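Local coordinates for papillomavirus transcription factor E2 (Human papillomavirus type 18, PDB 1QQH), which probably regulates viral transcription and supports viral DNA replication, through the N-terminal activation domain of which this chain is a part, at residues A[23-28]-A[81-86]; A[39-44]-A[102-107]; A[54-59]-A[109-114]. The protein carries 1 engineered substitution. One frame throughout, in Å; residues are numbered along the deposited sequence.

How the interactions relate
The three contacts run along one antiparallel sheet. Interaction 2 lies near the centre of the chain. Interactions 1 and 3 sit on opposite sides of that centre, with their own centres about 32 Å apart and no touch between them. Interaction 2 joins them, its centre about 16 Å from that of interaction 1 and about 18 Å from that of interaction 3. T86 OG1 of segment 81-86 is 3.0 Å from Y104 OH, a probable hydrogen bond between interactions 1 and 2. Strand 105-106 then runs straight into helix 107-111, and F107 CZ packs 3.5 Å from V54 CG2, linking interactions 2 and 3. In sequence the segments of every pair of contacts alternate.

Interaction 1: residues A[23-28]-A[81-86]; sequences KTEDWT and WDKTAT
The flat carboxylate of E25 receives K83 at one oxygen and not over a face: the ammonium meets OE2 nearly in line with the CD-OE2 bond, and K83 NZ stands 2.6 Å from E25 OE2 in a salt bridge that is also a hydrogen bond. The other oxygen, OE1, is taken by K47 through a second salt bridge and by the hydroxyl of Y73, so the group has partners on both oxygens and its rotation is well fixed. The two side chains come from opposite directions and span a wide gap, the CA atoms of E25 and K83 lying 11.7 Å apart. Both chains are extended beyond CG and share the span, K83 slightly the longer, with CG anti to the backbone N (chi1 171°) and every later torsion close to 180°. In the fold, this single bridge ties the loop that follows helix 3-19 to strand 81-89 of the antiparallel sheet, where D82 and T84 pair with Y74 and V72 of strand 63-75. The C-terminal tail joins in: S144 gives its backbone N to E25 OE2, while K83 NZ also bonds S144 OG and the carbonyl of T142. Both touching residues are buried, and two lysines beside one carboxylate would be expected to favour its ionised form.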
loop_
_atom_site.group_PDB
_atom_site.type_symbol
_atom_site.label_atom_id
_atom_site.label_comp_id
_atom_site.label_asym_id
_atom_site.label_seq_id
_atom_site.Cartn_x
_atom_site.Cartn_y
_atom_site.Cartn_z
ATOM N N LYS A 23 6.178 -7.368 5.755
ATOM C CA LYS A 23 4.925 -7.410 4.995
ATOM C C LYS A 23 3.678 -7.625 5.870
ATOM O O LYS A 23 2.571 -7.264 5.483
ATOM C CB LYS A 23 4.996 -8.501 3.919
ATOM C CG LYS A 23 5.223 -9.914 4.447
ATOM C CD LYS A 23 5.396 -10.908 3.295
ATOM C CE LYS A 23 5.716 -12.315 3.793
ATOM N NZ LYS A 23 7.019 -12.390 4.521
ATOM N N THR A 24 3.857 -8.200 7.053
ATOM C CA THR A 24 2.737 -8.445 7.957
ATOM C C THR A 24 2.330 -7.206 8.754
ATOM O O THR A 24 1.232 -7.153 9.309
ATOM C CB THR A 24 3.075 -9.568 8.970
ATOM O OG1 THR A 24 3.264 -10.801 8.268
ATOM C CG2 THR A 24 1.947 -9.743 9.988
ATOM N N GLU A 25 3.212 -6.213 8.832
ATOM C CA GLU A 25 2.889 -5.009 9.590
ATOM C C GLU A 25 1.804 -4.221 8.881
ATOM O O GLU A 25 1.494 -4.478 7.714
ATOM C CB GLU A 25 4.113 -4.108 9.751
ATOM C CG GLU A 25 5.293 -4.741 10.465
ATOM C CD GLU A 25 6.448 -3.764 10.631
ATOM O OE1 GLU A 25 6.655 -2.937 9.716
ATOM O OE2 GLU A 25 7.149 -3.835 11.662
ATOM N N ASP A 26 1.219 -3.268 9.595
ATOM C CA ASP A 26 0.205 -2.437 8.994
ATOM C C ASP A 26 0.907 -1.427 8.095
ATOM O O ASP A 26 1.883 -0.802 8.494
ATOM C CB ASP A 26 -0.608 -1.699 10.054
ATOM C CG ASP A 26 -1.506 -2.625 10.845
ATOM O OD1 ASP A 26 -2.075 -3.568 10.247
ATOM O OD2 ASP A 26 -1.661 -2.402 12.070
ATOM N N TRP A 27 0.419 -1.303 6.870
ATOM C CA TRP A 27 0.962 -0.354 5.922
ATOM C C TRP A 27 -0.219 0.385 5.324
ATOM O O TRP A 27 -1.066 -0.215 4.657
ATOM C CB TRP A 27 1.736 -1.059 4.814
ATOM C CG TRP A 27 2.966 -1.725 5.296
ATOM C CD1 TRP A 27 3.089 -3.021 5.706
ATOM C CD2 TRP A 27 4.252 -1.120 5.483
ATOM N NE1 TRP A 27 4.373 -3.262 6.136
ATOM C CE2 TRP A 27 5.108 -2.112 6.010
ATOM C CE3 TRP A 27 4.763 0.164 5.259
ATOM C CZ2 TRP A 27 6.446 -1.862 6.317
ATOM C CZ3 TRP A 27 6.099 0.415 5.566
ATOM C CH2 TRP A 27 6.923 -0.599 6.092
ATOM N N THR A 28 -0.285 1.686 5.578
ATOM C CA THR A 28 -1.369 2.500 5.048
ATOM C C THR A 28 -1.004 2.933 3.637
ATOM O O THR A 28 0.136 2.756 3.202
ATOM C CB THR A 28 -1.583 3.754 5.899
ATOM O OG1 THR A 28 -0.387 4.541 5.884
ATOM C CG2 THR A 28 -1.922 3.368 7.326
ATOM N N TRP A 81 15.515 -5.931 3.352
ATOM C CA TRP A 81 14.978 -4.812 4.114
ATOM C C TRP A 81 15.199 -4.922 5.613
ATOM O O TRP A 81 14.834 -5.917 6.235
ATOM C CB TRP A 81 13.475 -4.649 3.842
ATOM C CG TRP A 81 13.180 -4.193 2.460
ATOM C CD1 TRP A 81 12.991 -4.976 1.363
ATOM C CD2 TRP A 81 13.132 -2.837 2.000
ATOM N NE1 TRP A 81 12.835 -4.195 0.245
ATOM C CE2 TRP A 81 12.918 -2.877 0.607
ATOM C CE3 TRP A 81 13.256 -1.591 2.632
ATOM C CZ2 TRP A 81 12.826 -1.719 -0.172
ATOM C CZ3 TRP A 81 13.167 -0.441 1.863
ATOM C CH2 TRP A 81 12.954 -0.515 0.471
ATOM N N ASP A 82 15.810 -3.894 6.189
ATOM C CA ASP A 82 16.040 -3.853 7.626
ATOM C C ASP A 82 15.214 -2.715 8.199
ATOM O O ASP A 82 14.858 -1.777 7.492
ATOM C CB ASP A 82 17.520 -3.636 7.952
ATOM C CG ASP A 82 18.355 -4.870 7.694
ATOM O OD1 ASP A 82 17.915 -5.981 8.078
ATOM O OD2 ASP A 82 19.456 -4.732 7.118
ATOM N N LYS A 83 14.917 -2.810 9.485
ATOM C CA LYS A 83 14.111 -1.818 10.177
ATOM C C LYS A 83 14.892 -1.272 11.376
ATOM O O LYS A 83 15.447 -2.038 12.167
ATOM C CB LYS A 83 12.808 -2.487 10.627
ATOM C CG LYS A 83 11.925 -1.691 11.548
ATOM C CD LYS A 83 10.736 -2.540 11.964
ATOM C CE LYS A 83 9.903 -1.869 13.032
ATOM N NZ LYS A 83 8.750 -2.723 13.415
ATOM N N THR A 84 14.951 0.048 11.495
ATOM C CA THR A 84 15.666 0.668 12.600
ATOM C C THR A 84 15.027 1.983 13.028
ATOM O O THR A 84 14.105 2.486 12.386
ATOM C CB THR A 84 17.146 0.918 12.245
ATOM O OG1 THR A 84 17.843 1.358 13.416
ATOM C CG2 THR A 84 17.268 1.975 11.158
ATOM N N ALA A 85 15.511 2.536 14.129
ATOM C CA ALA A 85 14.957 3.784 14.639
ATOM C C ALA A 85 15.678 5.009 14.107
ATOM O O ALA A 85 16.794 4.926 13.593
ATOM C CB ALA A 85 15.014 3.794 16.162
ATOM N N THR A 86 15.020 6.152 14.225
ATOM C CA THR A 86 15.644 7.391 13.812
ATOM C C THR A 86 16.285 7.931 15.076
ATOM O O THR A 86 15.689 7.878 16.150
ATOM C CB THR A 86 14.622 8.419 13.300
ATOM O OG1 THR A 86 14.341 8.163 11.921
ATOM C CG2 THR A 86 15.171 9.830 13.449
#

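Interaction 2: residues A[39-44]-A[102-107]; sequences TEPTHC and TFYIEF
P41 follows a cis peptide bond and comes up against Y104 just where strand 100-103 gives way to strand 105-106 at a corner, the two CA atoms 5.3 Å apart. The proline ring crosses the tyrosine at a slant. Its CD sits 3.5 Å from the centroid of the Y104 ring and only 3° off the ring normal, a CH-pi contact centred over the face. At the root of the side chains, P41 CB rests 3.7 Å from Y104 CB. Y104 reaches this position with CG between its own backbone N and carbonyl carbon (chi1 58°). E40 runs past the tyrosine in the opposite direction: its CB lies 3.8 Å from Y104 O, and its carboxylate is tilted 31° from the ring plane. A bend at chi2 turns the acid back over its own loop, where E40 OE1 accepts T42 N at 2.9 Å, from the anti side and somewhat out of the carboxylate plane, in a bond that is not straight. K46 NZ, on the strand that follows, bonds the carbonyls of T39, P41 and C44. At the far end of the ring Y104 OH bonds T86 OG1, and W69 packs on both P41 and Y104. This is a cis-proline seated on an aromatic ring, by which the loop between helix 34-37 and strand 45-56 is fitted onto the antiparallel sheet.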
loop_
_atom_site.group_PDB
_atom_site.type_symbol
_atom_site.label_atom_id
_atom_site.label_comp_id
_atom_site.label_asym_id
_atom_site.label_seq_id
_atom_site.Cartn_x
_atom_site.Cartn_y
_atom_site.Cartn_z
ATOM N N THR A 39 10.501 11.703 0.313
ATOM C CA THR A 39 10.827 12.537 1.456
ATOM C C THR A 39 11.996 11.892 2.194
ATOM O O THR A 39 12.137 10.671 2.202
ATOM C CB THR A 39 9.633 12.657 2.413
ATOM O OG1 THR A 39 8.490 13.128 1.692
ATOM C CG2 THR A 39 9.948 13.619 3.539
ATOM N N GLU A 40 12.837 12.721 2.800
ATOM C CA GLU A 40 13.994 12.238 3.540
ATOM C C GLU A 40 13.605 11.438 4.776
ATOM O O GLU A 40 12.685 11.810 5.500
ATOM C CB GLU A 40 14.870 13.419 3.958
ATOM C CG GLU A 40 15.649 14.033 2.814
ATOM C CD GLU A 40 16.771 13.136 2.337
ATOM O OE1 GLU A 40 16.679 11.904 2.533
ATOM O OE2 GLU A 40 17.742 13.665 1.753
ATOM N N PRO A 41 14.280 10.301 5.012
ATOM C CA PRO A 41 15.356 9.774 4.164
ATOM C C PRO A 41 14.752 9.100 2.937
ATOM O O PRO A 41 13.829 8.290 3.054
ATOM C CB PRO A 41 16.061 8.787 5.085
ATOM C CG PRO A 41 14.931 8.262 5.908
ATOM C CD PRO A 41 14.152 9.507 6.246
ATOM N N THR A 42 15.268 9.440 1.761
ATOM C CA THR A 42 14.747 8.872 0.527
ATOM C C THR A 42 15.168 7.428 0.345
ATOM O O THR A 42 16.081 6.950 1.024
ATOM C CB THR A 42 15.214 9.670 -0.683
ATOM O OG1 THR A 42 16.643 9.607 -0.769
ATOM C CG2 THR A 42 14.773 11.118 -0.552
ATOM N N HIS A 43 14.489 6.736 -0.569
ATOM C CA HIS A 43 14.773 5.333 -0.850
ATOM C C HIS A 43 14.498 4.465 0.365
ATOM O O HIS A 43 14.976 3.336 0.445
ATOM C CB HIS A 43 16.234 5.153 -1.277
ATOM C CG HIS A 43 16.552 5.756 -2.609
ATOM N ND1 HIS A 43 17.842 5.873 -3.084
ATOM C CD2 HIS A 43 15.747 6.260 -3.574
ATOM C CE1 HIS A 43 17.817 6.423 -4.285
ATOM N NE2 HIS A 43 16.558 6.668 -4.606
ATOM N N CYS A 44 13.739 4.997 1.314
ATOM C CA CYS A 44 13.387 4.260 2.524
ATOM C C CYS A 44 11.895 4.377 2.788
ATOM O O CYS A 44 11.225 5.247 2.242
ATOM C CB CYS A 44 14.095 4.841 3.745
ATOM S SG CYS A 44 15.871 4.711 3.794
ATOM N N THR A 102 23.732 7.286 9.643
ATOM C CA THR A 102 23.445 7.921 8.361
ATOM C C THR A 102 22.475 9.082 8.558
ATOM O O THR A 102 21.303 8.874 8.862
ATOM C CB THR A 102 22.816 6.906 7.398
ATOM O OG1 THR A 102 23.613 5.716 7.398
ATOM C CG2 THR A 102 22.743 7.469 5.979
ATOM N N PHE A 103 22.967 10.304 8.392
ATOM C CA PHE A 103 22.124 11.484 8.561
ATOM C C PHE A 103 21.266 11.804 7.344
ATOM O O PHE A 103 21.710 11.648 6.216
ATOM C CB PHE A 103 22.983 12.714 8.880
ATOM C CG PHE A 103 23.632 12.660 10.220
ATOM C CD1 PHE A 103 24.756 11.873 10.427
ATOM C CD2 PHE A 103 23.086 13.357 11.294
ATOM C CE1 PHE A 103 25.328 11.772 11.685
ATOM C CE2 PHE A 103 23.645 13.268 12.555
ATOM C CZ PHE A 103 24.775 12.469 12.756
ATOM N N TYR A 104 20.031 12.236 7.575
ATOM C CA TYR A 104 19.174 12.641 6.469
ATOM C C TYR A 104 18.740 14.093 6.684
ATOM O O TYR A 104 17.902 14.634 5.960
ATOM C CB TYR A 104 17.970 11.698 6.298
ATOM C CG TYR A 104 17.034 11.533 7.471
ATOM C CD1 TYR A 104 15.963 12.400 7.660
ATOM C CD2 TYR A 104 17.171 10.450 8.343
ATOM C CE1 TYR A 104 15.033 12.191 8.683
ATOM C CE2 TYR A 104 16.252 10.228 9.366
ATOM C CZ TYR A 104 15.182 11.100 9.529
ATOM O OH TYR A 104 14.263 10.865 10.524
ATOM N N ILE A 105 19.334 14.704 7.707
ATOM C CA ILE A 105 19.136 16.107 8.064
ATOM C C ILE A 105 20.303 16.507 8.957
ATOM O O ILE A 105 20.542 15.894 9.994
ATOM C CB ILE A 105 17.829 16.378 8.829
ATOM C CG1 ILE A 105 16.636 16.308 7.874
ATOM C CG2 ILE A 105 17.879 17.766 9.437
ATOM C CD1 ILE A 105 15.351 16.858 8.439
ATOM N N GLU A 106 21.048 17.519 8.525
ATOM C CA GLU A 106 22.192 18.021 9.273
ATOM C C GLU A 106 21.777 19.387 9.802
ATOM O O GLU A 106 21.480 20.301 9.028
ATOM C CB GLU A 106 23.400 18.147 8.347
ATOM C CG GLU A 106 23.885 16.816 7.781
ATOM C CD GLU A 106 24.863 16.109 8.703
ATOM O OE1 GLU A 106 24.935 16.472 9.896
ATOM O OE2 GLU A 106 25.564 15.182 8.239
ATOM N N PHE A 107 21.737 19.516 11.122
ATOM C CA PHE A 107 21.330 20.763 11.745
ATOM C C PHE A 107 22.330 21.902 11.561
ATOM O O PHE A 107 21.965 23.067 11.697
ATOM C CB PHE A 107 21.039 20.529 13.231
ATOM C CG PHE A 107 19.785 19.711 13.486
ATOM C CD1 PHE A 107 19.663 18.934 14.638
ATOM C CD2 PHE A 107 18.719 19.740 12.583
ATOM C CE1 PHE A 107 18.499 18.196 14.894
ATOM C CE2 PHE A 107 17.554 19.007 12.829
ATOM C CZ PHE A 107 17.445 18.231 13.991
#

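Interaction 3: residues A[54-59]-A[109-114]; sequences VYFDGN and SECEKY
F56 holds CG anti to its carbonyl carbon (chi1 -59°), which carries the ring from strand 45-56 toward helix 107-111; there C111 keeps SG anti to its backbone N (chi1 -168°) and lays the sulfur alongside that ring. F56 CD2 is 3.7 Å from C111 SG, although the sulfur stands well off the ring normal, so the approach is oblique. Further along the ring, F56 CE2 lies 3.6 Å from C111 CA, and F56 CZ meets E110 CG at 3.9 Å. An aromatic partner across the contact is Y114. Its ring is turned 43° against that of F56, neither stacked nor edge-to-face, with F56 CE1 3.9 Å from Y114 CD1. The carbonyl of Y114 comes close as well, Y114 O being 3.1 Å from F56 CG, a tight fit at the base of the phenyl ring. Y114 is itself held by its neighbours: K113 CB sits over the centre of one face, and E110 CG lies in plane at the ring edge, so E110 touches both aromatics with the same methylene. On the strand side V54 CG1 lies over one face of F56, toward its rim, and M64, Y66 and W120 pack around the site. The whole is a cysteine sulfur-aromatic contact within a small hydrophobic cluster, where a short helix packs on a strand of the antiparallel sheet.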
loop_
_atom_site.group_PDB
_atom_site.type_symbol
_atom_site.label_atom_id
_atom_site.label_comp_id
_atom_site.label_asym_id
_atom_site.label_seq_id
_atom_site.Cartn_x
_atom_site.Cartn_y
_atom_site.Cartn_z
ATOM N N VAL A 54 13.765 22.504 16.621
ATOM C CA VAL A 54 15.097 23.074 16.677
ATOM C C VAL A 54 14.982 24.583 16.796
ATOM O O VAL A 54 14.276 25.225 16.019
ATOM C CB VAL A 54 15.909 22.747 15.415
ATOM C CG1 VAL A 54 17.260 23.442 15.475
ATOM C CG2 VAL A 54 16.100 21.243 15.299
ATOM N N TYR A 55 15.666 25.140 17.786
ATOM C CA TYR A 55 15.663 26.580 18.007
ATOM C C TYR A 55 17.040 27.113 17.629
ATOM O O TYR A 55 18.044 26.733 18.229
ATOM C CB TYR A 55 15.375 26.897 19.476
ATOM C CG TYR A 55 14.061 26.350 19.975
ATOM C CD1 TYR A 55 13.932 25.010 20.338
ATOM C CD2 TYR A 55 12.942 27.167 20.081
ATOM C CE1 TYR A 55 12.717 24.501 20.799
ATOM C CE2 TYR A 55 11.722 26.670 20.538
ATOM C CZ TYR A 55 11.617 25.338 20.896
ATOM O OH TYR A 55 10.414 24.851 21.356
ATOM N N PHE A 56 17.082 27.983 16.625
ATOM C CA PHE A 56 18.342 28.554 16.173
ATOM C C PHE A 56 18.642 29.833 16.925
ATOM O O PHE A 56 17.755 30.657 17.146
ATOM C CB PHE A 56 18.294 28.807 14.671
ATOM C CG PHE A 56 18.026 27.569 13.875
ATOM C CD1 PHE A 56 16.756 27.307 13.378
ATOM C CD2 PHE A 56 19.038 26.634 13.666
ATOM C CE1 PHE A 56 16.491 26.133 12.688
ATOM C CE2 PHE A 56 18.788 25.458 12.980
ATOM C CZ PHE A 56 17.508 25.206 12.488
ATOM N N ASP A 57 19.902 29.985 17.315
ATOM C CA ASP A 57 20.338 31.143 18.084
ATOM C C ASP A 57 19.624 30.996 19.423
ATOM O O ASP A 57 19.041 29.946 19.696
ATOM C CB ASP A 57 19.920 32.443 17.394
ATOM C CG ASP A 57 20.298 32.470 15.922
ATOM O OD1 ASP A 57 21.492 32.273 15.601
ATOM O OD2 ASP A 57 19.399 32.692 15.081
ATOM N N GLY A 58 19.667 32.027 20.257
ATOM C CA GLY A 58 19.001 31.934 21.543
ATOM C C GLY A 58 17.590 32.487 21.475
ATOM O O GLY A 58 17.227 33.376 22.250
ATOM N N ASN A 59 16.783 31.952 20.562
ATOM C CA ASN A 59 15.420 32.438 20.396
ATOM C C ASN A 59 14.387 31.339 20.179
ATOM O O ASN A 59 14.534 30.506 19.286
ATOM C CB ASN A 59 15.380 33.427 19.225
ATOM C CG ASN A 59 13.983 33.930 18.932
ATOM O OD1 ASN A 59 13.287 34.430 19.818
ATOM N ND2 ASN A 59 13.567 33.811 17.679
ATOM N N SER A 109 23.969 22.556 8.703
ATOM C CA SER A 109 23.675 23.124 7.402
ATOM C C SER A 109 22.348 23.861 7.506
ATOM O O SER A 109 22.109 24.852 6.822
ATOM C CB SER A 109 23.581 22.018 6.348
ATOM O OG SER A 109 22.245 21.570 6.199
ATOM N N GLU A 110 21.489 23.372 8.383
ATOM C CA GLU A 110 20.181 23.966 8.588
ATOM C C GLU A 110 20.281 25.306 9.312
ATOM O O GLU A 110 19.449 26.193 9.112
ATOM C CB GLU A 110 19.326 23.016 9.405
ATOM C CG GLU A 110 17.867 23.187 9.202
ATOM C CD GLU A 110 17.384 22.652 7.865
ATOM O OE1 GLU A 110 18.146 21.949 7.168
ATOM O OE2 GLU A 110 16.224 22.931 7.519
ATOM N N CYS A 111 21.292 25.445 10.161
ATOM C CA CYS A 111 21.487 26.677 10.912
ATOM C C CYS A 111 22.045 27.746 9.979
ATOM O O CYS A 111 21.839 28.943 10.188
ATOM C CB CYS A 111 22.454 26.448 12.069
ATOM S SG CYS A 111 22.508 27.812 13.262
ATOM N N GLU A 112 22.755 27.303 8.948
ATOM C CA GLU A 112 23.325 28.216 7.976
ATOM C C GLU A 112 22.194 28.856 7.175
ATOM O O GLU A 112 22.383 29.887 6.532
ATOM C CB GLU A 112 24.284 27.465 7.052
ATOM C CG GLU A 112 25.386 26.748 7.812
ATOM C CD GLU A 112 26.327 25.976 6.913
ATOM O OE1 GLU A 112 25.852 25.290 5.983
ATOM O OE2 GLU A 112 27.550 26.047 7.148
ATOM N N LYS A 113 21.013 28.248 7.233
ATOM C CA LYS A 113 19.852 28.767 6.526
ATOM C C LYS A 113 19.094 29.759 7.397
ATOM O O LYS A 113 18.482 30.698 6.890
ATOM C CB LYS A 113 18.905 27.635 6.138
ATOM C CG LYS A 113 19.502 26.578 5.241
ATOM C CD LYS A 113 18.432 25.574 4.852
ATOM C CE LYS A 113 19.008 24.403 4.083
ATOM N NZ LYS A 113 17.931 23.480 3.660
ATOM N N TYR A 114 19.119 29.539 8.709
ATOM C CA TYR A 114 18.433 30.425 9.645
ATOM C C TYR A 114 19.165 30.431 10.973
ATOM O O TYR A 114 19.133 29.445 11.697
ATOM C CB TYR A 114 16.994 29.962 9.882
ATOM C CG TYR A 114 16.478 28.917 8.920
ATOM C CD1 TYR A 114 16.771 27.569 9.096
ATOM C CD2 TYR A 114 15.672 29.275 7.842
ATOM C CE1 TYR A 114 16.267 26.600 8.219
ATOM C CE2 TYR A 114 15.165 28.320 6.961
ATOM C CZ TYR A 114 15.465 26.987 7.153
ATOM O OH TYR A 114 14.958 26.049 6.279
#